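Local coordinates for protein pullulanase (Klebsiella oxytoca, PDB 2YOC) that hydrolyses the alpha-1,6-glucosidic linkages of pullulan and related branched alpha-glucans as a pullulanase and is a substrate of type 2 secretion, at residues P31-T36 with Y149-D154; L209-T214 with F233-N238; Y345-T350 with V364-A369; A1022-A1027 with V1051-L1056. All blocks are in the same frame, centred on the assembly; numbering follows the deposited sequence.

Contact 1. Residues P31-T36 with Y149-D154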
loop_
_atom_site.group_PDB
_atom_site.type_symbol
_atom_site.label_atom_id
_atom_site.label_comp_id
_atom_site.label_asym_id
_atom_site.label_seq_id
_atom_site.Cartn_x
_atom_site.Cartn_y
_atom_site.Cartn_z
ATOM N N PRO B 31 9.389 -33.692 57.928
ATOM C CA PRO B 31 10.686 -33.197 58.425
ATOM C C PRO B 31 10.642 -32.349 59.688
ATOM O O PRO B 31 9.637 -31.684 59.968
ATOM C CB PRO B 31 11.221 -32.395 57.253
ATOM C CG PRO B 31 10.009 -31.958 56.520
ATOM C CD PRO B 31 9.021 -33.066 56.648
ATOM N N GLY B 32 11.765 -32.349 60.406
ATOM C CA GLY B 32 11.907 -31.631 61.666
ATOM C C GLY B 32 13.043 -30.637 61.769
ATOM O O GLY B 32 13.795 -30.662 62.749
ATOM N N GLU B 33 13.139 -29.719 60.783
ATOM C CA GLU B 33 14.116 -28.621 60.703
ATOM C C GLU B 33 15.550 -29.016 60.402
ATOM O O GLU B 33 16.165 -28.417 59.521
ATOM C CB GLU B 33 14.064 -27.667 61.927
ATOM C CG GLU B 33 12.702 -27.081 62.280
ATOM C CD GLU B 33 11.825 -26.636 61.125
ATOM O OE1 GLU B 33 11.996 -25.496 60.637
ATOM O OE2 GLU B 33 10.968 -27.444 60.704
ATOM N N ALA B 34 16.099 -29.987 61.147
ATOM C CA ALA B 34 17.488 -30.459 61.055
ATOM C C ALA B 34 18.513 -29.440 61.599
ATOM O O ALA B 34 19.518 -29.859 62.179
ATOM C CB ALA B 34 17.843 -30.896 59.634
ATOM N N VAL B 35 18.257 -28.116 61.429
ATOM C CA VAL B 35 19.135 -27.036 61.899
ATOM C C VAL B 35 18.332 -25.934 62.617
ATOM O O VAL B 35 17.390 -25.380 62.048
ATOM C CB VAL B 35 20.056 -26.500 60.763
ATOM C CG1 VAL B 35 20.646 -25.133 61.095
ATOM C CG2 VAL B 35 21.171 -27.496 60.442
ATOM N N THR B 36 18.710 -25.633 63.864
ATOM C CA THR B 36 18.074 -24.599 64.682
ATOM C C THR B 36 18.899 -23.302 64.638
ATOM O O THR B 36 20.098 -23.332 64.932
ATOM C CB THR B 36 17.828 -25.110 66.118
ATOM O OG1 THR B 36 19.010 -25.750 66.627
ATOM C CG2 THR B 36 16.634 -26.054 66.205
ATOM N N TYR B 149 7.441 -20.280 55.774
ATOM C CA TYR B 149 6.907 -21.181 56.806
ATOM C C TYR B 149 7.816 -21.186 58.023
ATOM O O TYR B 149 9.025 -21.015 57.878
ATOM C CB TYR B 149 6.735 -22.613 56.252
ATOM C CG TYR B 149 5.854 -22.684 55.023
ATOM C CD1 TYR B 149 6.367 -22.424 53.755
ATOM C CD2 TYR B 149 4.507 -23.004 55.126
ATOM C CE1 TYR B 149 5.557 -22.466 52.622
ATOM C CE2 TYR B 149 3.689 -23.059 54.001
ATOM C CZ TYR B 149 4.217 -22.783 52.751
ATOM O OH TYR B 149 3.411 -22.799 51.641
ATOM N N ASP B 150 7.244 -21.369 59.225
ATOM C CA ASP B 150 8.041 -21.417 60.453
ATOM C C ASP B 150 8.749 -22.766 60.579
ATOM O O ASP B 150 9.791 -22.872 61.241
ATOM C CB ASP B 150 7.185 -21.115 61.701
ATOM C CG ASP B 150 5.959 -21.994 61.877
ATOM O OD1 ASP B 150 5.102 -22.016 60.956
ATOM O OD2 ASP B 150 5.831 -22.630 62.960
ATOM N N SER B 151 8.182 -23.791 59.937
ATOM C CA SER B 151 8.739 -25.125 59.982
ATOM C C SER B 151 8.853 -25.778 58.619
ATOM O O SER B 151 8.157 -25.401 57.674
ATOM C CB SER B 151 7.961 -26.009 60.956
ATOM O OG SER B 151 6.866 -26.679 60.353
ATOM N N ARG B 152 9.735 -26.771 58.537
ATOM C CA ARG B 152 9.953 -27.598 57.369
ATOM C C ARG B 152 8.692 -28.457 57.194
ATOM O O ARG B 152 8.293 -28.744 56.064
ATOM C CB ARG B 152 11.176 -28.479 57.605
ATOM C CG ARG B 152 12.062 -28.607 56.391
ATOM C CD ARG B 152 13.478 -28.355 56.810
ATOM N NE ARG B 152 14.433 -29.315 56.260
ATOM C CZ ARG B 152 14.838 -30.413 56.891
ATOM N NH1 ARG B 152 14.342 -30.726 58.083
ATOM N NH2 ARG B 152 15.727 -31.213 56.331
ATOM N N ALA B 153 8.041 -28.816 58.331
ATOM C CA ALA B 153 6.800 -29.593 58.403
ATOM C C ALA B 153 5.654 -28.836 57.711
ATOM O O ALA B 153 5.079 -29.344 56.734
ATOM C CB ALA B 153 6.449 -29.880 59.861
ATOM N N ASP B 154 5.390 -27.588 58.181
ATOM C CA ASP B 154 4.377 -26.663 57.664
ATOM C C ASP B 154 4.545 -26.463 56.158
ATOM O O ASP B 154 3.549 -26.425 55.428
ATOM C CB ASP B 154 4.449 -25.315 58.410
ATOM C CG ASP B 154 3.925 -25.334 59.838
ATOM O OD1 ASP B 154 4.222 -26.308 60.572
ATOM O OD2 ASP B 154 3.265 -24.349 60.241
#
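Glu33, Pro31 and Arg152 carry this contact, in which the irregular loop before strand 41-46 is laid against the N-terminal end of helix 152-159. The carboxylate of Glu33 takes the N-H of the helix's first residue: Arg152 N donates to Glu33 OE2 at 2.6 Å with a nearly straight N-H...O angle of 170°, and the oxygen receives it on its syn lone pair. The CB of Glu33 starts out away from the helix, but chi1 of -53° puts CG beside the backbone N, and the bend at chi2 brings CD round toward the helix start. A carboxylate here may be favoured by the helix dipole. Ser151 holds the N-cap position, its OG donating to Asp154 OD1 at 2.7 Å from above that carboxylate plane.

Arg152 and Glu33 slide past each other in opposite directions, their flat ends almost perpendicular. Their charged ends are not in contact, Glu33 OE2 lying 5.4 Å from Arg152 NH1; Arg152 NH2 forms a salt bridge with Asp94. The aliphatic part of Arg152 packs on Pro31, its CG 3.9 Å from Pro31 CG. Ala34 CB touches Arg152 NH1 at 3.8 Å. Pro31 also sits on the helix backbone, with its CG 3.7 Å from Arg152 O, while its carbonyl O approaches Ala153 CB. The guanidinium is sandwiched by the loop, Pro31 CB over one face, 3.6 Å from Arg152 NH1, and Glu33 O over the opposite face, 3.2 Å above the plane and displaced toward the rim.

Contact 2. Residues L209-T214 with F233-N238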
loop_
_atom_site.group_PDB
_atom_site.type_symbol
_atom_site.label_atom_id
_atom_site.label_comp_id
_atom_site.label_asym_id
_atom_site.label_seq_id
_atom_site.Cartn_x
_atom_site.Cartn_y
_atom_site.Cartn_z
ATOM N N LEU B 209 -16.155 -37.323 44.947
ATOM C CA LEU B 209 -16.921 -37.830 43.810
ATOM C C LEU B 209 -15.900 -38.272 42.755
ATOM O O LEU B 209 -14.863 -37.609 42.580
ATOM C CB LEU B 209 -17.838 -36.779 43.180
ATOM C CG LEU B 209 -18.801 -35.953 44.024
ATOM C CD1 LEU B 209 -19.504 -34.953 43.142
ATOM C CD2 LEU B 209 -19.837 -36.811 44.725
ATOM N N LYS B 210 -16.185 -39.376 42.052
ATOM C CA LYS B 210 -15.264 -39.843 41.031
ATOM C C LYS B 210 -15.528 -39.125 39.700
ATOM O O LYS B 210 -16.672 -39.049 39.237
ATOM C CB LYS B 210 -15.264 -41.390 40.919
ATOM C CG LYS B 210 -14.353 -42.005 39.833
ATOM C CD LYS B 210 -12.852 -42.073 40.215
ATOM C CE LYS B 210 -11.941 -42.325 39.023
ATOM N NZ LYS B 210 -11.286 -41.078 38.520
ATOM N N LEU B 211 -14.471 -38.552 39.121
ATOM C CA LEU B 211 -14.604 -37.865 37.845
ATOM C C LEU B 211 -14.138 -38.764 36.697
ATOM O O LEU B 211 -13.218 -39.561 36.870
ATOM C CB LEU B 211 -13.895 -36.496 37.851
ATOM C CG LEU B 211 -14.290 -35.547 38.965
ATOM C CD1 LEU B 211 -13.379 -34.365 38.987
ATOM C CD2 LEU B 211 -15.738 -35.087 38.812
ATOM N N THR B 212 -14.818 -38.690 35.556
ATOM C CA THR B 212 -14.533 -39.538 34.402
ATOM C C THR B 212 -14.199 -38.654 33.223
ATOM O O THR B 212 -14.901 -37.654 33.019
ATOM C CB THR B 212 -15.730 -40.468 34.067
ATOM O OG1 THR B 212 -16.701 -39.742 33.296
ATOM C CG2 THR B 212 -16.381 -41.123 35.322
ATOM N N PRO B 213 -13.168 -38.996 32.412
ATOM C CA PRO B 213 -12.840 -38.141 31.260
ATOM C C PRO B 213 -13.976 -38.019 30.247
ATOM O O PRO B 213 -14.629 -39.008 29.898
ATOM C CB PRO B 213 -11.603 -38.812 30.666
ATOM C CG PRO B 213 -11.661 -40.222 31.149
ATOM C CD PRO B 213 -12.247 -40.144 32.505
ATOM N N THR B 214 -14.254 -36.780 29.846
ATOM C CA THR B 214 -15.279 -36.445 28.851
ATOM C C THR B 214 -14.777 -35.374 27.897
ATOM O O THR B 214 -13.629 -34.933 27.994
ATOM C CB THR B 214 -16.648 -36.130 29.500
ATOM O OG1 THR B 214 -17.658 -36.200 28.487
ATOM C CG2 THR B 214 -16.679 -34.776 30.242
ATOM N N PHE B 233 -13.999 -33.275 32.518
ATOM C CA PHE B 233 -14.360 -34.394 33.397
ATOM C C PHE B 233 -15.839 -34.364 33.759
ATOM O O PHE B 233 -16.348 -33.324 34.182
ATOM C CB PHE B 233 -13.513 -34.408 34.682
ATOM C CG PHE B 233 -12.031 -34.455 34.415
ATOM C CD1 PHE B 233 -11.301 -33.284 34.259
ATOM C CD2 PHE B 233 -11.366 -35.668 34.293
ATOM C CE1 PHE B 233 -9.925 -33.331 34.003
ATOM C CE2 PHE B 233 -9.996 -35.704 34.042
ATOM C CZ PHE B 233 -9.291 -34.535 33.890
ATOM N N LYS B 234 -16.515 -35.515 33.596
ATOM C CA LYS B 234 -17.937 -35.712 33.901
ATOM C C LYS B 234 -18.090 -36.041 35.378
ATOM O O LYS B 234 -17.347 -36.879 35.893
ATOM C CB LYS B 234 -18.514 -36.847 33.035
ATOM C CG LYS B 234 -20.029 -36.860 32.944
ATOM C CD LYS B 234 -20.556 -38.123 32.280
ATOM C CE LYS B 234 -22.041 -38.110 31.952
ATOM N NZ LYS B 234 -22.389 -37.267 30.767
ATOM N N LEU B 235 -19.031 -35.364 36.070
ATOM C CA LEU B 235 -19.315 -35.597 37.499
ATOM C C LEU B 235 -20.288 -36.762 37.578
ATOM O O LEU B 235 -21.042 -36.943 36.620
ATOM C CB LEU B 235 -19.989 -34.362 38.133
ATOM C CG LEU B 235 -19.100 -33.395 38.901
ATOM C CD1 LEU B 235 -18.480 -32.353 37.965
ATOM C CD2 LEU B 235 -19.884 -32.677 39.982
ATOM N N PRO B 236 -20.371 -37.522 38.714
ATOM C CA PRO B 236 -21.370 -38.606 38.791
ATOM C C PRO B 236 -22.804 -38.086 38.682
ATOM O O PRO B 236 -23.046 -36.886 38.870
ATOM C CB PRO B 236 -21.089 -39.252 40.148
ATOM C CG PRO B 236 -20.366 -38.248 40.917
ATOM C CD PRO B 236 -19.566 -37.456 39.957
ATOM N N ASP B 237 -23.753 -38.966 38.326
ATOM C CA ASP B 237 -25.151 -38.545 38.200
ATOM C C ASP B 237 -25.828 -38.315 39.554
ATOM O O ASP B 237 -26.722 -37.475 39.658
ATOM C CB ASP B 237 -25.943 -39.485 37.295
ATOM C CG ASP B 237 -25.427 -39.514 35.873
ATOM O OD1 ASP B 237 -25.034 -38.431 35.356
ATOM O OD2 ASP B 237 -25.416 -40.612 35.270
ATOM N N ASN B 238 -25.337 -39.007 40.601
ATOM C CA ASN B 238 -25.820 -38.888 41.974
ATOM C C ASN B 238 -25.377 -37.571 42.637
ATOM O O ASN B 238 -25.832 -37.277 43.743
ATOM C CB ASN B 238 -25.354 -40.096 42.821
ATOM C CG ASN B 238 -23.856 -40.159 43.051
ATOM O OD1 ASN B 238 -23.106 -40.711 42.235
ATOM N ND2 ASN B 238 -23.387 -39.619 44.181
#
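Leu209 packs on Pro236 and Leu235 just outside the paired residues of strands 212-214 and 232-234. Its CB rests on the proline ring, 3.7 Å from Pro236 CG, and the two side chains cross at about a right angle. Leu209 CG stays 4.2 Å from Pro236 CG. The branch then divides: CD2 lies 4.1 Å from Pro236 CG; CD1 keeps a similar distance from the ring and also touches Leu235 CD2 at 3.9 Å. One leucine thus spans two successive residues of the partner.

Leu211 continues the apolar row. Its CB meets Phe233 CB at 3.8 Å, and its CD2 meets Leu235 CG, the two leucines lying side by side and pointing the same way. Leu175 of strand 174-176 lies against both leucines, and Val186 of strand 185-191 touches Leu211 and Phe233.

Thr212 and Lys234 form the antiparallel hydrogen-bonded pair: Lys234 N donates to Thr212 O at 2.7 Å and Thr212 N to Lys234 O at 3.1 Å. On their more exposed face Thr212 OG1 comes within 3.4 Å of Lys234 CB. Pro213 with Phe233 is the next, non-hydrogen-bonded pair, with Phe233 CA directing a CA-H...O contact at Thr212 O. The Leu209 and Leu211 backbones bond to strand 185-191, whereas this alternation is that of an antiparallel sheet: strand 212-214 is outermost within this chain, beside 232-234, in the N2 domain's mixed sheet.

Contact 3. Residues Y345-T350 with V364-A369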
loop_
_atom_site.group_PDB
_atom_site.type_symbol
_atom_site.label_atom_id
_atom_site.label_comp_id
_atom_site.label_asym_id
_atom_site.label_seq_id
_atom_site.Cartn_x
_atom_site.Cartn_y
_atom_site.Cartn_z
ATOM N N TYR B 345 -30.131 -1.347 57.418
ATOM C CA TYR B 345 -29.973 -2.791 57.382
ATOM C C TYR B 345 -28.687 -3.207 56.730
ATOM O O TYR B 345 -28.069 -2.448 55.960
ATOM C CB TYR B 345 -31.176 -3.465 56.655
ATOM C CG TYR B 345 -31.180 -3.289 55.155
ATOM C CD1 TYR B 345 -31.570 -2.088 54.578
ATOM C CD2 TYR B 345 -30.819 -4.338 54.305
ATOM C CE1 TYR B 345 -31.581 -1.921 53.195
ATOM C CE2 TYR B 345 -30.802 -4.179 52.919
ATOM C CZ TYR B 345 -31.173 -2.964 52.368
ATOM O OH TYR B 345 -31.141 -2.783 51.002
ATOM N N ARG B 346 -28.332 -4.463 56.991
ATOM C CA ARG B 346 -27.221 -5.180 56.401
ATOM C C ARG B 346 -27.638 -6.643 56.406
ATOM O O ARG B 346 -28.509 -7.029 57.189
ATOM C CB ARG B 346 -25.955 -4.996 57.245
ATOM C CG ARG B 346 -25.369 -3.597 57.188
ATOM C CD ARG B 346 -23.952 -3.575 57.661
ATOM N NE ARG B 346 -23.846 -3.926 59.073
ATOM C CZ ARG B 346 -23.164 -3.221 59.962
ATOM N NH1 ARG B 346 -22.539 -2.109 59.597
ATOM N NH2 ARG B 346 -23.088 -3.629 61.220
ATOM N N TYR B 347 -27.035 -7.449 55.542
ATOM C CA TYR B 347 -27.288 -8.885 55.489
ATOM C C TYR B 347 -26.191 -9.546 56.256
ATOM O O TYR B 347 -25.026 -9.273 55.986
ATOM C CB TYR B 347 -27.272 -9.420 54.038
ATOM C CG TYR B 347 -28.371 -8.847 53.180
ATOM C CD1 TYR B 347 -29.707 -9.022 53.518
ATOM C CD2 TYR B 347 -28.075 -8.082 52.054
ATOM C CE1 TYR B 347 -30.724 -8.464 52.755
ATOM C CE2 TYR B 347 -29.088 -7.524 51.275
ATOM C CZ TYR B 347 -30.412 -7.736 51.621
ATOM O OH TYR B 347 -31.431 -7.213 50.870
ATOM N N ALA B 348 -26.548 -10.396 57.227
ATOM C CA ALA B 348 -25.567 -11.148 58.000
ATOM C C ALA B 348 -25.348 -12.473 57.265
ATOM O O ALA B 348 -26.255 -13.323 57.203
ATOM C CB ALA B 348 -26.071 -11.390 59.397
HETATM N N MSE B 349 -24.163 -12.597 56.623
HETATM C CA MSE B 349 -23.785 -13.749 55.824
HETATM C C MSE B 349 -23.096 -14.836 56.638
HETATM O O MSE B 349 -22.416 -14.563 57.632
HETATM C CB MSE B 349 -22.797 -13.319 54.747
HETATM C CG MSE B 349 -23.240 -12.133 53.912
HETATM SE SE MSE B 349 -24.772 -12.515 52.793
HETATM C CE MSE B 349 -24.058 -14.120 51.809
ATOM N N THR B 350 -23.245 -16.075 56.161
ATOM C CA THR B 350 -22.552 -17.276 56.607
ATOM C C THR B 350 -22.214 -17.937 55.279
ATOM O O THR B 350 -23.099 -18.523 54.639
ATOM C CB THR B 350 -23.373 -18.127 57.529
ATOM O OG1 THR B 350 -23.661 -17.355 58.690
ATOM C CG2 THR B 350 -22.643 -19.369 57.918
ATOM N N VAL B 364 -22.827 -7.462 55.627
ATOM C CA VAL B 364 -22.521 -6.789 54.360
ATOM C C VAL B 364 -23.694 -5.883 53.981
ATOM O O VAL B 364 -24.837 -6.214 54.278
ATOM C CB VAL B 364 -22.257 -7.863 53.249
ATOM C CG1 VAL B 364 -21.650 -7.253 51.980
ATOM C CG2 VAL B 364 -21.357 -8.979 53.758
ATOM N N THR B 365 -23.405 -4.765 53.297
ATOM C CA THR B 365 -24.429 -3.857 52.774
ATOM C C THR B 365 -25.022 -4.476 51.492
ATOM O O THR B 365 -24.438 -5.409 50.935
ATOM C CB THR B 365 -23.862 -2.440 52.546
ATOM O OG1 THR B 365 -22.569 -2.508 51.930
ATOM C CG2 THR B 365 -23.805 -1.635 53.818
ATOM N N ASP B 366 -26.176 -3.984 51.035
ATOM C CA ASP B 366 -26.829 -4.521 49.845
ATOM C C ASP B 366 -26.122 -4.042 48.577
ATOM O O ASP B 366 -25.934 -2.830 48.431
ATOM C CB ASP B 366 -28.289 -4.027 49.799
ATOM C CG ASP B 366 -29.300 -4.926 49.109
ATOM O OD1 ASP B 366 -28.967 -5.504 48.044
ATOM O OD2 ASP B 366 -30.430 -5.022 49.608
ATOM N N PRO B 367 -25.806 -4.928 47.606
ATOM C CA PRO B 367 -25.271 -4.424 46.325
ATOM C C PRO B 367 -26.343 -3.616 45.561
ATOM O O PRO B 367 -26.034 -2.746 44.744
ATOM C CB PRO B 367 -24.926 -5.696 45.543
ATOM C CG PRO B 367 -25.261 -6.834 46.396
ATOM C CD PRO B 367 -26.028 -6.385 47.582
ATOM N N TYR B 368 -27.616 -3.934 45.840
ATOM C CA TYR B 368 -28.804 -3.311 45.284
ATOM C C TYR B 368 -29.330 -2.173 46.171
ATOM O O TYR B 368 -30.468 -1.734 45.971
ATOM C CB TYR B 368 -29.878 -4.381 45.058
ATOM C CG TYR B 368 -29.763 -5.081 43.728
ATOM C CD1 TYR B 368 -28.790 -6.051 43.510
ATOM C CD2 TYR B 368 -30.632 -4.778 42.684
ATOM C CE1 TYR B 368 -28.691 -6.716 42.285
ATOM C CE2 TYR B 368 -30.534 -5.420 41.451
ATOM C CZ TYR B 368 -29.554 -6.384 41.248
ATOM O OH TYR B 368 -29.470 -7.026 40.026
ATOM N N ALA B 369 -28.508 -1.687 47.136
ATOM C CA ALA B 369 -28.872 -0.565 48.024
ATOM C C ALA B 369 -29.212 0.639 47.174
ATOM O O ALA B 369 -28.546 0.864 46.155
ATOM C CB ALA B 369 -27.704 -0.211 48.946
#
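Tyr347 and Val364 form an antiparallel hydrogen-bonded pair in the beta-sheet of the carbohydrate-binding module 48 domain, where strand 358-364 ends against strand 344-353. Tyr347 N donates to Val364 O at 2.8 Å, and Val364 N returns a bond to Tyr347 O at 2.9 Å. Beside the pair, Met349, a selenomethionine, sets CG against Val364 CG2 at 3.7 Å; Ile611 of helix 608-611 touches both side chains.

Past the strand end, Asp366 turns back between two tyrosines. Its chi1 of -151° sets CG anti to the backbone N, 3.4 Å from both Tyr345 OH and Tyr347 CE2. OD2 accepts from both phenols, Tyr345 OH at 2.7 Å and Tyr347 OH at 2.7 Å. They arrive from opposite faces of the carboxylate plane: Tyr345 OH on the anti side, 28° out of plane, Tyr347 OH from farther above it. OD1 accepts from Tyr368 N at 3.0 Å, an Asx turn within the type I turn from Asp366 to Ala369.

Asp366 is buried, and three donors share its two oxygens. This would be expected to stabilise the carboxylate in its charged form, while fixing the turn to residues two apart on one strand.

Contact 4. Residues A1022-A1027 with V1051-L1056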
loop_
_atom_site.group_PDB
_atom_site.type_symbol
_atom_site.label_atom_id
_atom_site.label_comp_id
_atom_site.label_asym_id
_atom_site.label_seq_id
_atom_site.Cartn_x
_atom_site.Cartn_y
_atom_site.Cartn_z
ATOM N N ALA B 1022 -22.992 34.815 9.596
ATOM C CA ALA B 1022 -23.529 35.961 10.327
ATOM C C ALA B 1022 -22.999 35.931 11.757
ATOM O O ALA B 1022 -22.629 36.980 12.272
ATOM C CB ALA B 1022 -25.041 35.908 10.340
ATOM N N ILE B 1023 -22.886 34.709 12.358
ATOM C CA ILE B 1023 -22.336 34.416 13.694
ATOM C C ILE B 1023 -20.916 35.031 13.788
ATOM O O ILE B 1023 -20.635 35.784 14.735
ATOM C CB ILE B 1023 -22.353 32.861 13.981
ATOM C CG1 ILE B 1023 -23.790 32.298 14.161
ATOM C CG2 ILE B 1023 -21.535 32.483 15.210
ATOM C CD1 ILE B 1023 -24.506 31.835 12.904
ATOM N N GLN B 1024 -20.066 34.765 12.765
ATOM C CA GLN B 1024 -18.696 35.278 12.706
ATOM C C GLN B 1024 -18.614 36.771 12.371
ATOM O O GLN B 1024 -17.732 37.467 12.890
ATOM C CB GLN B 1024 -17.834 34.450 11.754
ATOM C CG GLN B 1024 -17.351 33.163 12.390
ATOM C CD GLN B 1024 -16.571 32.297 11.440
ATOM O OE1 GLN B 1024 -17.021 31.963 10.329
ATOM N NE2 GLN B 1024 -15.395 31.875 11.886
ATOM N N GLN B 1025 -19.536 37.254 11.509
ATOM C CA GLN B 1025 -19.621 38.673 11.124
ATOM C C GLN B 1025 -20.033 39.530 12.328
ATOM O O GLN B 1025 -19.466 40.597 12.533
ATOM C CB GLN B 1025 -20.590 38.890 9.939
ATOM C CG GLN B 1025 -20.135 38.252 8.618
ATOM C CD GLN B 1025 -20.897 38.778 7.418
ATOM O OE1 GLN B 1025 -20.418 39.647 6.678
ATOM N NE2 GLN B 1025 -22.092 38.242 7.179
ATOM N N THR B 1026 -20.978 39.034 13.152
ATOM C CA THR B 1026 -21.427 39.715 14.372
ATOM C C THR B 1026 -20.257 39.852 15.361
ATOM O O THR B 1026 -20.090 40.907 15.968
ATOM C CB THR B 1026 -22.612 38.968 15.010
ATOM O OG1 THR B 1026 -23.568 38.623 14.007
ATOM C CG2 THR B 1026 -23.309 39.784 16.087
ATOM N N ALA B 1027 -19.432 38.793 15.476
ATOM C CA ALA B 1027 -18.273 38.725 16.352
ATOM C C ALA B 1027 -17.222 39.798 16.090
ATOM O O ALA B 1027 -16.602 40.269 17.047
ATOM C CB ALA B 1027 -17.656 37.349 16.283
ATOM N N VAL B 1051 -10.264 30.300 11.753
ATOM C CA VAL B 1051 -11.353 29.405 11.391
ATOM C C VAL B 1051 -12.540 30.197 10.768
ATOM O O VAL B 1051 -13.013 31.173 11.347
ATOM C CB VAL B 1051 -11.724 28.342 12.481
ATOM C CG1 VAL B 1051 -11.592 28.880 13.899
ATOM C CG2 VAL B 1051 -13.105 27.736 12.254
ATOM N N ALA B 1052 -12.956 29.792 9.555
ATOM C CA ALA B 1052 -14.041 30.429 8.814
ATOM C C ALA B 1052 -15.111 29.456 8.381
ATOM O O ALA B 1052 -14.808 28.360 7.907
ATOM C CB ALA B 1052 -13.496 31.140 7.594
ATOM N N VAL B 1053 -16.361 29.865 8.519
ATOM C CA VAL B 1053 -17.493 29.078 8.051
ATOM C C VAL B 1053 -18.027 29.858 6.861
ATOM O O VAL B 1053 -18.624 30.925 7.036
ATOM C CB VAL B 1053 -18.575 28.802 9.132
ATOM C CG1 VAL B 1053 -19.775 28.104 8.526
ATOM C CG2 VAL B 1053 -18.005 27.972 10.275
ATOM N N LEU B 1054 -17.704 29.394 5.652
ATOM C CA LEU B 1054 -18.162 30.070 4.450
ATOM C C LEU B 1054 -19.426 29.358 4.022
ATOM O O LEU B 1054 -19.440 28.125 3.921
ATOM C CB LEU B 1054 -17.102 30.056 3.325
ATOM C CG LEU B 1054 -15.752 30.806 3.517
ATOM C CD1 LEU B 1054 -15.805 31.851 4.610
ATOM C CD2 LEU B 1054 -14.655 29.843 3.797
ATOM N N GLU B 1055 -20.506 30.117 3.853
ATOM C CA GLU B 1055 -21.786 29.547 3.487
ATOM C C GLU B 1055 -22.231 29.941 2.099
ATOM O O GLU B 1055 -22.015 31.080 1.675
ATOM C CB GLU B 1055 -22.868 29.827 4.545
ATOM C CG GLU B 1055 -22.661 31.067 5.396
ATOM C CD GLU B 1055 -23.728 31.286 6.447
ATOM O OE1 GLU B 1055 -24.052 30.312 7.168
ATOM O OE2 GLU B 1055 -24.233 32.430 6.558
ATOM N N LEU B 1056 -22.849 28.974 1.396
ATOM C CA LEU B 1056 -23.377 29.094 0.043
ATOM C C LEU B 1056 -24.887 29.385 0.155
ATOM O O LEU B 1056 -25.676 28.459 0.382
ATOM C CB LEU B 1056 -23.159 27.769 -0.696
ATOM C CG LEU B 1056 -22.748 27.808 -2.150
ATOM C CD1 LEU B 1056 -22.799 26.416 -2.729
ATOM C CD2 LEU B 1056 -23.655 28.711 -2.984
HETATM O O HOH W 1 -24.996 32.205 9.649
#
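Gln1024 reaches from helix 1022-1027 to the backbone of strand 1050-1057 and engages both an acceptor and a donor there. Val1053 N gives its hydrogen to Gln1024 OE1 at 2.8 Å, with an N-H...O angle of 158°; the donor lies in the amide plane, on a lone pair. The NE2 half of the amide turns to the carbonyl of Val1051, two residues earlier on the strand, Gln1024 NE2 donating to Val1051 O in a weak bond with a bent angle of 125°. The chain is extended beyond CG, with CD anti to CA (chi2 177°), and this length lets one side chain bridge helix and strand, whose axes pass 8.9 Å apart.

Other backbone groups of the strand bond to its neighbours: Ala1052 and Leu1054 to strand 994-1002, and Glu1055 to Gln1019 of the short edge strand 1019-1020, just before the helix.

At the helix start, Ala1022 N lies 4.1 Å from Glu1055 OE2, and a water bridges them, accepting from Ala1022 N at 3.3 Å and donating to Glu1055 OE2 at 3.2 Å. That carboxylate has its main partner in Arg993, through a salt bridge. Within the helix, Ala1022 O takes two donors, Thr1026 N at 2.8 Å and Thr1026 OG1 at 2.6 Å, the hydroxyl from above the carbonyl plane.

Where the edge strand gives way to helix in this C-terminal pullulanase domain, the glutamine amide appears to stand in for a strand neighbour, accepting from one buried backbone N-H and donating weakly to a carbonyl.

The four contacts follow one another along the chain without touching, and contacts 1 and 4 lie on opposite sides of its centre, their own centres about 85 Å apart. Contacts 3 and 4 are buried; contacts 1 and 2 are partly so, with three exposed touching residues each, against one in contact 4 and none in contact 3. Contacts 2 and 3 both join antiparallel neighbours by paired backbone bonds, but the first adds leucine and proline packing beside the paired strands and the second an acid shared by two phenols. Contacts 1 and 4 each set a side chain against backbone groups: a carboxylate at a helix N-H, and an amide serving a strand's N-H and carbonyl.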